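PDB 3GO4: methyltransferase from Streptomyces avermitilis, which is of unknown function but probably transfers methyl groups from S-adenosyl-L-methionine, its by-product S-adenosyl-L-homocysteine being bound here. Local coordinates for residues V162-I167 with S194-S199; Q81-G86 with V109-D114; A25-Y30 with P39-A44; R63-R68 with H250-D255. All blocks are in the same frame, centred on the assembly; numbering follows the deposited sequence.

Contact 1 (V162-I167 with S194-S199); sequences VALTVI and SYLAMS. With SAH (S-adenosyl-L-homocysteine), chain B.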
# COMPACT_ATOMS: atom_id res chain seq x y z
N VAL A 162 -12.83 10.82 1.27
CA VAL A 162 -11.41 10.48 1.23
C VAL A 162 -11.22 8.95 1.00
O VAL A 162 -11.94 8.12 1.58
CB VAL A 162 -10.72 10.87 2.59
CG1 VAL A 162 -9.26 10.38 2.65
CG2 VAL A 162 -10.79 12.38 2.83
N ALA A 163 -10.32 8.59 0.08
CA ALA A 163 -9.94 7.18 -0.14
C ALA A 163 -8.72 6.91 0.76
O ALA A 163 -7.68 7.56 0.59
CB ALA A 163 -9.62 6.96 -1.61
N LEU A 164 -8.87 6.01 1.75
CA LEU A 164 -7.77 5.61 2.65
C LEU A 164 -7.10 4.44 1.94
O LEU A 164 -7.70 3.37 1.77
CB LEU A 164 -8.31 5.22 4.01
CG LEU A 164 -7.34 4.74 5.10
CD1 LEU A 164 -6.23 5.79 5.38
CD2 LEU A 164 -8.11 4.34 6.35
N THR A 165 -5.87 4.64 1.49
CA THR A 165 -5.12 3.59 0.80
C THR A 165 -4.07 3.03 1.76
O THR A 165 -3.20 3.73 2.20
CB THR A 165 -4.43 4.07 -0.48
OG1 THR A 165 -3.75 5.31 -0.26
CG2 THR A 165 -5.44 4.25 -1.62
N VAL A 166 -4.19 1.75 2.04
CA VAL A 166 -3.31 1.07 2.97
C VAL A 166 -2.81 -0.15 2.22
O VAL A 166 -3.31 -1.25 2.36
CB VAL A 166 -4.09 0.76 4.28
CG1 VAL A 166 -3.16 0.14 5.35
CG2 VAL A 166 -4.74 2.04 4.81
N ILE A 167 -1.78 0.05 1.43
CA ILE A 167 -1.34 -0.95 0.49
C ILE A 167 -0.00 -1.56 0.78
O ILE A 167 1.00 -0.85 0.85
CB ILE A 167 -1.36 -0.35 -0.95
CG1 ILE A 167 -2.72 0.35 -1.17
CG2 ILE A 167 -1.02 -1.43 -2.06
CD1 ILE A 167 -3.01 0.88 -2.59
N SER A 194 -16.61 7.82 1.70
CA SER A 194 -15.19 7.56 1.67
C SER A 194 -14.99 6.08 1.28
O SER A 194 -15.97 5.32 1.14
CB SER A 194 -14.58 7.84 3.06
OG SER A 194 -14.50 9.23 3.31
N TYR A 195 -13.72 5.68 1.12
CA TYR A 195 -13.34 4.32 0.80
C TYR A 195 -12.08 3.84 1.51
O TYR A 195 -11.24 4.63 1.94
CB TYR A 195 -13.03 4.22 -0.67
CG TYR A 195 -14.19 4.25 -1.62
CD1 TYR A 195 -14.81 5.45 -1.95
CD2 TYR A 195 -14.60 3.10 -2.28
CE1 TYR A 195 -15.86 5.49 -2.87
CE2 TYR A 195 -15.65 3.13 -3.18
CZ TYR A 195 -16.28 4.33 -3.47
OH TYR A 195 -17.31 4.35 -4.38
N LEU A 196 -11.96 2.53 1.60
CA LEU A 196 -10.78 1.88 2.11
C LEU A 196 -10.31 0.92 1.02
O LEU A 196 -11.10 0.10 0.53
CB LEU A 196 -11.15 1.12 3.37
CG LEU A 196 -10.07 0.24 4.00
CD1 LEU A 196 -8.82 1.08 4.35
CD2 LEU A 196 -10.67 -0.45 5.21
N ALA A 197 -9.05 1.06 0.61
CA ALA A 197 -8.41 0.17 -0.39
C ALA A 197 -7.19 -0.42 0.29
O ALA A 197 -6.39 0.32 0.84
CB ALA A 197 -8.01 0.92 -1.60
N MSE A 198 -7.08 -1.75 0.27
CA MSE A 198 -6.00 -2.45 0.91
C MSE A 198 -5.42 -3.58 0.06
O MSE A 198 -6.13 -4.16 -0.83
CB MSE A 198 -6.51 -3.08 2.20
CG MSE A 198 -7.22 -2.15 3.10
SE MSE A 198 -7.29 -2.99 4.87
CE MSE A 198 -5.40 -3.17 5.27
N SER A 199 -4.14 -3.87 0.26
CA SER A 199 -3.57 -5.12 -0.31
C SER A 199 -3.08 -5.89 0.92
O SER A 199 -2.39 -5.33 1.78
CB SER A 199 -2.50 -4.92 -1.38
OG SER A 199 -1.33 -4.32 -0.85
N SAH B . 2.04 1.32 -0.53
CA SAH B . 3.23 1.14 -1.46
CB SAH B . 4.52 0.75 -0.73
CG SAH B . 4.46 -0.61 -0.04
SD SAH B . 5.94 -1.02 0.87
C SAH B . 2.89 0.10 -2.51
O SAH B . 3.34 0.14 -3.66
OXT SAH B . 2.10 -0.80 -2.26
C5' SAH B . 5.54 -0.90 2.59
C4' SAH B . 5.80 0.50 3.11
O4' SAH B . 5.15 0.65 4.37
C3' SAH B . 7.27 0.79 3.32
O3' SAH B . 7.59 2.00 2.66
C2' SAH B . 7.42 0.91 4.82
O2' SAH B . 8.44 1.78 5.26
C1' SAH B . 6.03 1.40 5.21
N9 SAH B . 5.67 1.15 6.60
C8 SAH B . 5.86 0.00 7.28
N7 SAH B . 5.41 0.11 8.55
C5 SAH B . 4.92 1.35 8.69
C6 SAH B . 4.29 2.11 9.77
N6 SAH B . 4.11 1.49 10.96
N1 SAH B . 3.92 3.39 9.53
C2 SAH B . 4.09 3.96 8.31
N3 SAH B . 4.67 3.33 7.27
C4 SAH B . 5.08 2.05 7.39
O HOH W 1 -1.84 -3.31 3.66
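Leu164 is held to Tyr195 and Ala197 through both its backbone polar atoms, at the tight middle of two parallel strands whose axes approach to 4.6 Å. Leu164 N meets Tyr195 O at 2.7 Å, and Ala197 N meets Leu164 O at 2.9 Å almost in line with the carbonyl. On one face Leu164 and Leu196 lie side by side, CD2 to CD1 at 3.9 Å; both have CG anti to the backbone N (179° and 174°), which sends the two branches the same way, toward helix 179-187. At the start of the pair Ser194 OG accepts from Val162 N at 3.1 Å and also bonds Pro191 O. An alanine here would remove that hydroxyl and is likely to leave Val162 N and Pro191 O without this mate. The far end is looser: Ser199 N to Val166 O is a weak 3.5 Å bond, and a water bridges the two strands here, donating to Val166 O and Ser199 O. Beyond it Ile167 O accepts from the amino N of S-adenosyl-L-homocysteine at 2.8 Å. The chemistry thus passes from direct, nearly straight backbone bonds to a water-bridged part next to Ile167, whose carbonyl accepts from the ligand's amino group.

Contact 2 (Q81-G86 with V109-D114); sequences QFLDIG and VYVDND. With SAH (S-adenosyl-L-homocysteine), chain B.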
# COMPACT_ATOMS: atom_id res chain seq x y z
N GLN A 81 -9.75 12.98 -3.05
CA GLN A 81 -8.91 13.12 -1.86
C GLN A 81 -8.41 11.74 -1.43
O GLN A 81 -9.20 10.82 -1.19
CB GLN A 81 -9.70 13.72 -0.70
CG GLN A 81 -10.24 15.12 -0.97
CD GLN A 81 -10.63 15.83 0.30
OE1 GLN A 81 -10.07 16.89 0.62
NE2 GLN A 81 -11.58 15.25 1.05
N PHE A 82 -7.09 11.61 -1.31
CA PHE A 82 -6.49 10.32 -0.93
C PHE A 82 -5.56 10.48 0.28
O PHE A 82 -4.88 11.48 0.39
CB PHE A 82 -5.71 9.78 -2.14
CG PHE A 82 -6.57 9.54 -3.36
CD1 PHE A 82 -6.96 10.60 -4.13
CD2 PHE A 82 -6.98 8.26 -3.71
CE1 PHE A 82 -7.76 10.42 -5.26
CE2 PHE A 82 -7.78 8.06 -4.87
CZ PHE A 82 -8.17 9.15 -5.62
N LEU A 83 -5.58 9.52 1.19
CA LEU A 83 -4.66 9.47 2.34
C LEU A 83 -4.01 8.09 2.19
O LEU A 83 -4.68 7.05 2.26
CB LEU A 83 -5.38 9.61 3.67
CG LEU A 83 -4.59 9.41 4.98
CD1 LEU A 83 -3.39 10.31 5.04
CD2 LEU A 83 -5.54 9.66 6.13
N ASP A 84 -2.69 8.09 1.99
CA ASP A 84 -1.92 6.87 1.67
C ASP A 84 -0.95 6.55 2.77
O ASP A 84 -0.04 7.33 3.02
CB ASP A 84 -1.16 7.13 0.40
CG ASP A 84 -0.45 5.92 -0.17
OD1 ASP A 84 -1.02 4.80 -0.30
OD2 ASP A 84 0.68 6.14 -0.62
N ILE A 85 -1.17 5.41 3.42
CA ILE A 85 -0.38 4.98 4.57
C ILE A 85 0.57 3.87 4.12
O ILE A 85 0.14 2.80 3.65
CB ILE A 85 -1.28 4.53 5.75
CG1 ILE A 85 -2.41 5.51 6.02
CG2 ILE A 85 -0.45 4.31 7.07
CD1 ILE A 85 -1.99 6.95 6.29
N GLY A 86 1.86 4.12 4.33
CA GLY A 86 2.93 3.22 3.91
C GLY A 86 3.17 3.50 2.44
O GLY A 86 3.12 2.58 1.60
N VAL A 109 -2.35 12.96 0.51
CA VAL A 109 -1.40 13.03 1.63
C VAL A 109 -0.73 11.67 1.64
O VAL A 109 -1.40 10.63 1.68
CB VAL A 109 -2.02 13.31 3.00
CG1 VAL A 109 -0.98 13.09 4.11
CG2 VAL A 109 -2.55 14.69 3.06
N TYR A 110 0.60 11.69 1.57
CA TYR A 110 1.42 10.51 1.55
C TYR A 110 2.04 10.39 2.93
O TYR A 110 2.36 11.40 3.55
CB TYR A 110 2.55 10.65 0.60
CG TYR A 110 2.20 10.58 -0.85
CD1 TYR A 110 1.88 9.38 -1.42
CD2 TYR A 110 2.33 11.68 -1.65
CE1 TYR A 110 1.63 9.29 -2.79
CE2 TYR A 110 2.08 11.59 -3.03
CZ TYR A 110 1.76 10.41 -3.57
OH TYR A 110 1.56 10.30 -4.95
N VAL A 111 2.18 9.17 3.38
CA VAL A 111 2.70 8.93 4.73
C VAL A 111 3.62 7.70 4.82
O VAL A 111 3.27 6.63 4.30
CB VAL A 111 1.50 8.69 5.68
CG1 VAL A 111 1.97 8.58 7.12
CG2 VAL A 111 0.36 9.79 5.50
N ASP A 112 4.79 7.81 5.47
CA ASP A 112 5.65 6.65 5.61
C ASP A 112 6.50 6.88 6.83
O ASP A 112 6.64 8.03 7.27
CB ASP A 112 6.51 6.42 4.35
CG ASP A 112 6.85 4.94 4.11
OD1 ASP A 112 7.70 4.40 4.81
OD2 ASP A 112 6.28 4.28 3.19
N ASN A 113 7.00 5.80 7.43
CA ASN A 113 7.93 5.94 8.55
C ASN A 113 9.38 5.56 8.19
O ASN A 113 10.22 5.50 9.07
CB ASN A 113 7.48 5.14 9.78
CG ASN A 113 7.62 3.63 9.59
OD1 ASN A 113 7.87 3.14 8.50
ND2 ASN A 113 7.46 2.89 10.68
N ASP A 114 9.67 5.30 6.92
CA ASP A 114 11.06 5.00 6.55
C ASP A 114 11.75 6.34 6.22
O ASP A 114 11.35 6.97 5.29
CB ASP A 114 11.12 4.04 5.36
CG ASP A 114 12.55 3.60 5.03
OD1 ASP A 114 13.48 4.40 5.29
OD2 ASP A 114 12.72 2.45 4.49
N SAH B . 2.04 1.32 -0.53
CA SAH B . 3.23 1.14 -1.46
CB SAH B . 4.52 0.75 -0.73
CG SAH B . 4.46 -0.61 -0.04
SD SAH B . 5.94 -1.02 0.87
C SAH B . 2.89 0.10 -2.51
O SAH B . 3.34 0.14 -3.66
OXT SAH B . 2.10 -0.80 -2.26
C5' SAH B . 5.54 -0.90 2.59
C4' SAH B . 5.80 0.50 3.11
O4' SAH B . 5.15 0.65 4.37
C3' SAH B . 7.27 0.79 3.32
O3' SAH B . 7.59 2.00 2.66
C2' SAH B . 7.42 0.91 4.82
O2' SAH B . 8.44 1.78 5.26
C1' SAH B . 6.03 1.40 5.21
N9 SAH B . 5.67 1.15 6.60
C8 SAH B . 5.86 0.00 7.28
N7 SAH B . 5.41 0.11 8.55
C5 SAH B . 4.92 1.35 8.69
C6 SAH B . 4.29 2.11 9.77
N6 SAH B . 4.11 1.49 10.96
N1 SAH B . 3.92 3.39 9.53
C2 SAH B . 4.09 3.96 8.31
N3 SAH B . 4.67 3.33 7.27
C4 SAH B . 5.08 2.05 7.39
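Leu83, Asp84 and Ile85 pair in parallel with Val109, Tyr110 and Val111, a buried strand-to-strand contact within the beta-alpha-beta unit made of strand 81-85, helix 95-102 and strand 107-112. The axes diverge by only 6°, and Asp84 N to Val109 O is a 2.9 Å bond; Val111 N to Asp84 O is bent and weak, and Val111 N also meets Thr87 OG1. On the apolar face Val111 CG2 sits 3.8 Å from both Leu83 CD1 and Ile85 CD1, one methyl shared by two branches. On the other face Asp84 OD2 lies at the edge of the Tyr110 ring, 3.5 Å from CD1, with carboxylate and ring planes 74° apart; Thr165 and Thr87 bind the two Asp84 oxygens. Past the ladder, Asp112 grips both ribose hydroxyls of S-adenosyl-L-homocysteine, OD1 to O2' at 2.8 Å and OD2 to O3' at 2.7 Å. OD1 also accepts Asp114 N through its anti lone pair, an Asx turn; with Gly88 N bonded to OD2, both carboxylate oxygens are held. Gly86 O takes the ligand's amino N at 2.7 Å. A glycine turn after one strand and a ribose-binding acid ending the next are hallmarks of the Rossmann-like class I methyltransferase site.

Contact 3 (A25-Y30 with P39-A44); sequences ARIYDY and PADKEA. With SAH (S-adenosyl-L-homocysteine), chain B.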
# COMPACT_ATOMS: atom_id res chain seq x y z
N ALA A 25 10.72 -0.97 2.33
CA ALA A 25 10.52 -0.10 1.16
C ALA A 25 11.58 -0.27 0.08
O ALA A 25 11.30 -0.19 -1.11
CB ALA A 25 10.45 1.39 1.58
N ARG A 26 12.79 -0.48 0.53
CA ARG A 26 13.99 -0.61 -0.28
C ARG A 26 14.10 -1.97 -0.93
O ARG A 26 14.45 -2.04 -2.12
CB ARG A 26 15.21 -0.30 0.61
CG ARG A 26 15.12 1.06 1.28
CD ARG A 26 16.21 1.25 2.32
NE ARG A 26 15.85 2.25 3.33
CZ ARG A 26 16.67 2.67 4.30
NH1 ARG A 26 17.93 2.25 4.35
NH2 ARG A 26 16.25 3.59 5.17
N ILE A 27 13.87 -3.04 -0.16
CA ILE A 27 13.79 -4.40 -0.72
C ILE A 27 12.76 -4.35 -1.85
O ILE A 27 13.05 -4.71 -3.02
CB ILE A 27 13.33 -5.44 0.33
CG1 ILE A 27 14.44 -5.69 1.36
CG2 ILE A 27 12.91 -6.73 -0.34
CD1 ILE A 27 13.99 -6.49 2.61
N TYR A 28 11.56 -3.85 -1.52
CA TYR A 28 10.46 -3.67 -2.52
C TYR A 28 10.93 -2.92 -3.76
O TYR A 28 10.74 -3.38 -4.87
CB TYR A 28 9.27 -2.93 -1.84
CG TYR A 28 8.02 -2.66 -2.67
CD1 TYR A 28 7.42 -3.66 -3.42
CD2 TYR A 28 7.37 -1.42 -2.62
CE1 TYR A 28 6.25 -3.42 -4.15
CE2 TYR A 28 6.19 -1.18 -3.37
CZ TYR A 28 5.63 -2.20 -4.12
OH TYR A 28 4.46 -2.02 -4.83
N ASP A 29 11.59 -1.78 -3.56
CA ASP A 29 12.03 -0.97 -4.67
C ASP A 29 13.07 -1.72 -5.48
O ASP A 29 13.07 -1.66 -6.69
CB ASP A 29 12.61 0.36 -4.19
CG ASP A 29 12.78 1.34 -5.31
OD1 ASP A 29 11.74 1.76 -5.83
OD2 ASP A 29 13.91 1.68 -5.67
N TYR A 30 13.96 -2.43 -4.81
CA TYR A 30 15.00 -3.21 -5.50
C TYR A 30 14.38 -4.26 -6.41
O TYR A 30 14.72 -4.37 -7.59
CB TYR A 30 15.94 -3.86 -4.48
CG TYR A 30 16.77 -4.96 -5.07
CD1 TYR A 30 17.84 -4.67 -5.89
CD2 TYR A 30 16.51 -6.30 -4.79
CE1 TYR A 30 18.61 -5.66 -6.45
CE2 TYR A 30 17.28 -7.31 -5.36
CZ TYR A 30 18.33 -6.98 -6.18
OH TYR A 30 19.13 -7.95 -6.75
N PRO A 39 23.17 -2.26 -0.44
CA PRO A 39 23.59 -3.68 -0.42
C PRO A 39 22.73 -4.61 0.47
O PRO A 39 22.33 -5.69 0.01
CB PRO A 39 25.03 -3.60 0.11
CG PRO A 39 25.54 -2.27 -0.44
CD PRO A 39 24.32 -1.34 -0.56
N ALA A 40 22.46 -4.20 1.72
CA ALA A 40 21.64 -5.01 2.66
C ALA A 40 20.27 -5.37 2.08
O ALA A 40 19.75 -6.48 2.33
CB ALA A 40 21.47 -4.29 4.00
N ASP A 41 19.70 -4.44 1.31
CA ASP A 41 18.39 -4.61 0.70
C ASP A 41 18.45 -5.55 -0.49
O ASP A 41 17.52 -6.34 -0.69
CB ASP A 41 17.85 -3.25 0.24
CG ASP A 41 17.78 -2.26 1.37
OD1 ASP A 41 17.03 -2.52 2.33
OD2 ASP A 41 18.51 -1.23 1.31
N LYS A 42 19.52 -5.47 -1.29
CA LYS A 42 19.70 -6.38 -2.43
C LYS A 42 19.89 -7.82 -1.94
O LYS A 42 19.34 -8.76 -2.52
CB LYS A 42 20.91 -5.95 -3.27
CG LYS A 42 21.33 -6.97 -4.33
CD LYS A 42 22.51 -6.50 -5.14
CE LYS A 42 22.57 -7.28 -6.47
NZ LYS A 42 22.54 -8.74 -6.30
N GLU A 43 20.68 -7.97 -0.88
CA GLU A 43 21.01 -9.24 -0.25
C GLU A 43 19.72 -9.91 0.25
O GLU A 43 19.51 -11.11 0.07
CB GLU A 43 21.99 -8.96 0.91
CG GLU A 43 22.65 -10.18 1.59
CD GLU A 43 21.73 -10.99 2.51
OE1 GLU A 43 20.55 -10.58 2.71
OE2 GLU A 43 22.18 -12.04 3.04
N ALA A 44 18.87 -9.12 0.89
CA ALA A 44 17.60 -9.63 1.42
C ALA A 44 16.69 -10.05 0.27
O ALA A 44 16.09 -11.13 0.29
CB ALA A 44 16.93 -8.57 2.29
N SAH B . 2.04 1.32 -0.53
CA SAH B . 3.23 1.14 -1.46
CB SAH B . 4.52 0.75 -0.73
CG SAH B . 4.46 -0.61 -0.04
SD SAH B . 5.94 -1.02 0.87
C SAH B . 2.89 0.10 -2.51
O SAH B . 3.34 0.14 -3.66
OXT SAH B . 2.10 -0.80 -2.26
C5' SAH B . 5.54 -0.90 2.59
C4' SAH B . 5.80 0.50 3.11
O4' SAH B . 5.15 0.65 4.37
C3' SAH B . 7.27 0.79 3.32
O3' SAH B . 7.59 2.00 2.66
C2' SAH B . 7.42 0.91 4.82
O2' SAH B . 8.44 1.78 5.26
C1' SAH B . 6.03 1.40 5.21
N9 SAH B . 5.67 1.15 6.60
C8 SAH B . 5.86 0.00 7.28
N7 SAH B . 5.41 0.11 8.55
C5 SAH B . 4.92 1.35 8.69
C6 SAH B . 4.29 2.11 9.77
N6 SAH B . 4.11 1.49 10.96
N1 SAH B . 3.92 3.39 9.53
C2 SAH B . 4.09 3.96 8.31
N3 SAH B . 4.67 3.33 7.27
C4 SAH B . 5.08 2.05 7.39
O HOH W 2 19.04 -0.23 3.87
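Apolar contact joins the two helices at Ile27 and Ala44, where Ile27 CD1 presses on Ala44 CB at 3.6 Å. The segment axes come within 8.5 Å and cross at -66°, steep enough to confine the interface to a few residues. An aromatic contact lies beside it: Lys42 CA stands over the centre of the Tyr30 ring, 3.9 Å from the centroid and 9° off the normal, a CH-pi contact. Tyr30 CG is anti to the backbone N (164°), which swings the ring across to the second helix, and Lys42 CG lies 3.4 Å from Tyr30 OH. Beyond this pair, Asp46 takes both the Tyr30 hydroxyl and the Lys42 ammonium.

Polar contact is indirect. The Asp41 carboxylate rests against the aliphatic root of Arg26, Asp41 CG to Arg26 CB at 3.3 Å, while the charged ends stay apart and share a water that accepts from Arg26 NH1 and donates to Asp41 OD2. Asp41 is also held by the backbone N of His23 and Tyr38; Arg26 NH2 is bonded to Ile17 O and forms a salt bridge with Asp114.

Ligand contact comes from the first helix, whose Tyr28 OH donates to the carboxylate O of S-adenosyl-L-homocysteine at 2.7 Å. Of these two consecutive helices the first lines the ligand site and the second packs against it through Ile27 and Tyr30, consistent with an N-terminal helical extension over the pocket, as in other Rossmann-like methyltransferases.

Contact 4 (R63-R68 with H250-D255); sequences RDWMNR and HKWHPD. With SAH (S-adenosyl-L-homocysteine), chain B.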
# COMPACT_ATOMS: atom_id res chain seq x y z
N ARG A 63 2.11 -3.45 -7.06
CA ARG A 63 2.25 -2.08 -7.54
C ARG A 63 1.26 -1.81 -8.69
O ARG A 63 0.71 -0.74 -8.73
CB ARG A 63 3.68 -1.77 -7.98
CG ARG A 63 3.94 -0.27 -8.30
CD ARG A 63 3.80 0.60 -7.10
NE ARG A 63 4.08 2.03 -7.36
CZ ARG A 63 4.26 2.93 -6.40
NH1 ARG A 63 4.22 2.57 -5.13
NH2 ARG A 63 4.53 4.19 -6.70
N ASP A 64 1.04 -2.77 -9.58
CA ASP A 64 0.06 -2.63 -10.67
C ASP A 64 -1.37 -2.60 -10.08
O ASP A 64 -2.23 -1.91 -10.61
CB ASP A 64 0.13 -3.77 -11.68
CG ASP A 64 1.43 -3.74 -12.54
OD1 ASP A 64 2.13 -2.70 -12.63
OD2 ASP A 64 1.73 -4.79 -13.10
N TRP A 65 -1.59 -3.27 -8.95
CA TRP A 65 -2.91 -3.28 -8.34
C TRP A 65 -3.20 -1.87 -7.82
O TRP A 65 -4.29 -1.35 -8.06
CB TRP A 65 -3.09 -4.33 -7.24
CG TRP A 65 -4.46 -4.25 -6.62
CD1 TRP A 65 -5.59 -4.82 -7.10
CD2 TRP A 65 -4.84 -3.52 -5.45
NE1 TRP A 65 -6.66 -4.50 -6.32
CE2 TRP A 65 -6.23 -3.72 -5.27
CE3 TRP A 65 -4.14 -2.75 -4.49
CZ2 TRP A 65 -6.94 -3.16 -4.22
CZ3 TRP A 65 -4.86 -2.20 -3.43
CH2 TRP A 65 -6.24 -2.41 -3.30
N MSE A 66 -2.25 -1.28 -7.11
CA MSE A 66 -2.35 0.11 -6.67
C MSE A 66 -2.77 1.05 -7.80
O MSE A 66 -3.67 1.88 -7.61
CB MSE A 66 -1.02 0.61 -6.07
CG MSE A 66 -1.06 2.01 -5.55
SE MSE A 66 -0.86 3.46 -6.82
CE MSE A 66 1.00 3.22 -7.29
N ASN A 67 -2.20 0.88 -8.99
CA ASN A 67 -2.52 1.75 -10.13
C ASN A 67 -3.97 1.58 -10.63
O ASN A 67 -4.62 2.58 -10.94
CB ASN A 67 -1.55 1.53 -11.32
CG ASN A 67 -0.08 1.81 -10.98
OD1 ASN A 67 0.29 2.18 -9.83
ND2 ASN A 67 0.78 1.60 -11.97
N ARG A 68 -4.46 0.35 -10.70
CA ARG A 68 -5.83 0.09 -11.13
C ARG A 68 -6.81 0.52 -10.05
O ARG A 68 -7.84 1.07 -10.34
CB ARG A 68 -6.05 -1.39 -11.55
CG ARG A 68 -5.18 -1.84 -12.73
CD ARG A 68 -5.63 -3.16 -13.37
NE ARG A 68 -5.87 -4.19 -12.38
CZ ARG A 68 -4.90 -4.83 -11.74
NH1 ARG A 68 -3.62 -4.58 -12.03
NH2 ARG A 68 -5.22 -5.76 -10.84
N HIS A 250 -4.12 -9.80 -8.97
CA HIS A 250 -4.14 -9.92 -10.46
C HIS A 250 -5.51 -10.26 -11.07
O HIS A 250 -5.68 -10.23 -12.30
CB HIS A 250 -3.10 -10.95 -10.92
CG HIS A 250 -3.42 -12.37 -10.57
ND1 HIS A 250 -3.59 -12.79 -9.26
CD2 HIS A 250 -3.51 -13.48 -11.34
CE1 HIS A 250 -3.80 -14.10 -9.25
NE2 HIS A 250 -3.77 -14.54 -10.50
N LYS A 251 -6.45 -10.63 -10.22
CA LYS A 251 -7.83 -10.89 -10.59
C LYS A 251 -8.76 -9.71 -10.21
O LYS A 251 -9.96 -9.82 -10.37
CB LYS A 251 -8.33 -12.18 -9.93
CG LYS A 251 -7.59 -13.44 -10.43
CD LYS A 251 -7.95 -14.68 -9.62
CE LYS A 251 -7.13 -15.91 -10.06
NZ LYS A 251 -7.72 -17.19 -9.54
N TRP A 252 -8.21 -8.61 -9.68
CA TRP A 252 -9.05 -7.44 -9.32
C TRP A 252 -9.06 -6.46 -10.50
O TRP A 252 -8.06 -5.78 -10.76
CB TRP A 252 -8.55 -6.77 -8.06
CG TRP A 252 -9.50 -5.80 -7.46
CD1 TRP A 252 -10.36 -6.03 -6.42
CD2 TRP A 252 -9.70 -4.44 -7.85
NE1 TRP A 252 -11.07 -4.90 -6.13
CE2 TRP A 252 -10.71 -3.91 -7.01
CE3 TRP A 252 -9.13 -3.61 -8.83
CZ2 TRP A 252 -11.16 -2.59 -7.11
CZ3 TRP A 252 -9.58 -2.29 -8.95
CH2 TRP A 252 -10.60 -1.79 -8.08
N HIS A 253 -10.16 -6.44 -11.23
CA HIS A 253 -10.34 -5.60 -12.41
C HIS A 253 -9.11 -5.57 -13.31
O HIS A 253 -8.57 -4.53 -13.57
CB HIS A 253 -10.78 -4.20 -11.99
CG HIS A 253 -12.07 -4.20 -11.24
ND1 HIS A 253 -13.30 -4.24 -11.88
CD2 HIS A 253 -12.33 -4.24 -9.92
CE1 HIS A 253 -14.26 -4.25 -10.96
NE2 HIS A 253 -13.69 -4.24 -9.76
N PRO A 254 -8.70 -6.74 -13.82
CA PRO A 254 -7.51 -6.81 -14.66
C PRO A 254 -7.62 -6.12 -16.02
O PRO A 254 -8.72 -5.93 -16.54
CB PRO A 254 -7.31 -8.32 -14.85
CG PRO A 254 -8.64 -8.91 -14.69
CD PRO A 254 -9.32 -8.06 -13.66
N ASP A 255 -6.47 -5.71 -16.54
CA ASP A 255 -6.32 -5.16 -17.89
C ASP A 255 -6.11 -6.35 -18.80
O ASP A 255 -5.99 -7.48 -18.32
CB ASP A 255 -5.08 -4.26 -17.99
CG ASP A 255 -5.20 -3.01 -17.15
OD1 ASP A 255 -6.28 -2.39 -17.14
OD2 ASP A 255 -4.19 -2.62 -16.53
N SAH B . 2.04 1.32 -0.53
CA SAH B . 3.23 1.14 -1.46
CB SAH B . 4.52 0.75 -0.73
CG SAH B . 4.46 -0.61 -0.04
SD SAH B . 5.94 -1.02 0.87
C SAH B . 2.89 0.10 -2.51
O SAH B . 3.34 0.14 -3.66
OXT SAH B . 2.10 -0.80 -2.26
C5' SAH B . 5.54 -0.90 2.59
C4' SAH B . 5.80 0.50 3.11
O4' SAH B . 5.15 0.65 4.37
C3' SAH B . 7.27 0.79 3.32
O3' SAH B . 7.59 2.00 2.66
C2' SAH B . 7.42 0.91 4.82
O2' SAH B . 8.44 1.78 5.26
C1' SAH B . 6.03 1.40 5.21
N9 SAH B . 5.67 1.15 6.60
C8 SAH B . 5.86 0.00 7.28
N7 SAH B . 5.41 0.11 8.55
C5 SAH B . 4.92 1.35 8.69
C6 SAH B . 4.29 2.11 9.77
N6 SAH B . 4.11 1.49 10.96
N1 SAH B . 3.92 3.39 9.53
C2 SAH B . 4.09 3.96 8.31
N3 SAH B . 4.67 3.33 7.27
C4 SAH B . 5.08 2.05 7.39
O HOH W 3 -2.33 -3.21 -14.05
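Residues 63-68 of helix 55-75 bring Trp65 and Arg68 against the loop 250-255 with the two backbones well apart, the nearest CA atoms, those of Trp65 and His250, being 7.1 Å from each other. Side chains therefore fill the gap. The nitrogen-bearing edge of Trp65 points at the face of Trp252: the planes stand at 76° in an offset edge-to-face pair, and Trp65 NE1 comes within 3.3 Å of Trp252 CG. His253, whose NE2 is itself bonded to Glu243 O, sets CD2 of its imidazole over the opposite face, so two ring edges flank the indole.

Arg68 makes the polar half. Its chain bends at chi3 (-49°), turning the guanidinium side-on to the loop, where NE at 3.2 Å and NH2 at 2.8 Å both donate to Trp252 O, which lies in the guanidinium plane. NE adds a weak bond to His253 O at 3.0 Å. The carboxylate of Asp255 slides past without touching the charged atoms, and a water links its OD2 to Arg68 NH1. A leucine in place of this arginine would probably leave Trp252 O without both donors and Asp255 without its water link to the helix.

From the same helix, Arg63 reaches away from the loop to S-adenosyl-L-homocysteine, NH1 to the carboxylate O at 3.0 Å. The chemistry implies that the helix holds the loop through main-chain carbonyls and an indole face, a cation meeting carbonyl dipoles directly while the charged ends of Arg68 and Asp255 are linked through water.

How the contacts relate
Contacts 1 and 2 are buried core pairings in one sheet, in which strands 163-167 and 81-85 are neighbours. Both rely on regular backbone ladders. Contacts 3 and 4 lie farther from the chain's centre and depend on side chains. Contact 3 is largely buried, four of its six touching residues being so while Lys42 is exposed, and joins helices by CH-pi, apolar and water-mediated links; contact 4 is partly buried and sets an indole pair and an arginine on a loop. Trp65 of contact 4 packs on Ile167 of contact 1, while contacts 2 and 3 touch through a salt bridge. All four converge on S-adenosyl-L-homocysteine: the strand ends hold its amino group and ribose, the helices its carboxylate.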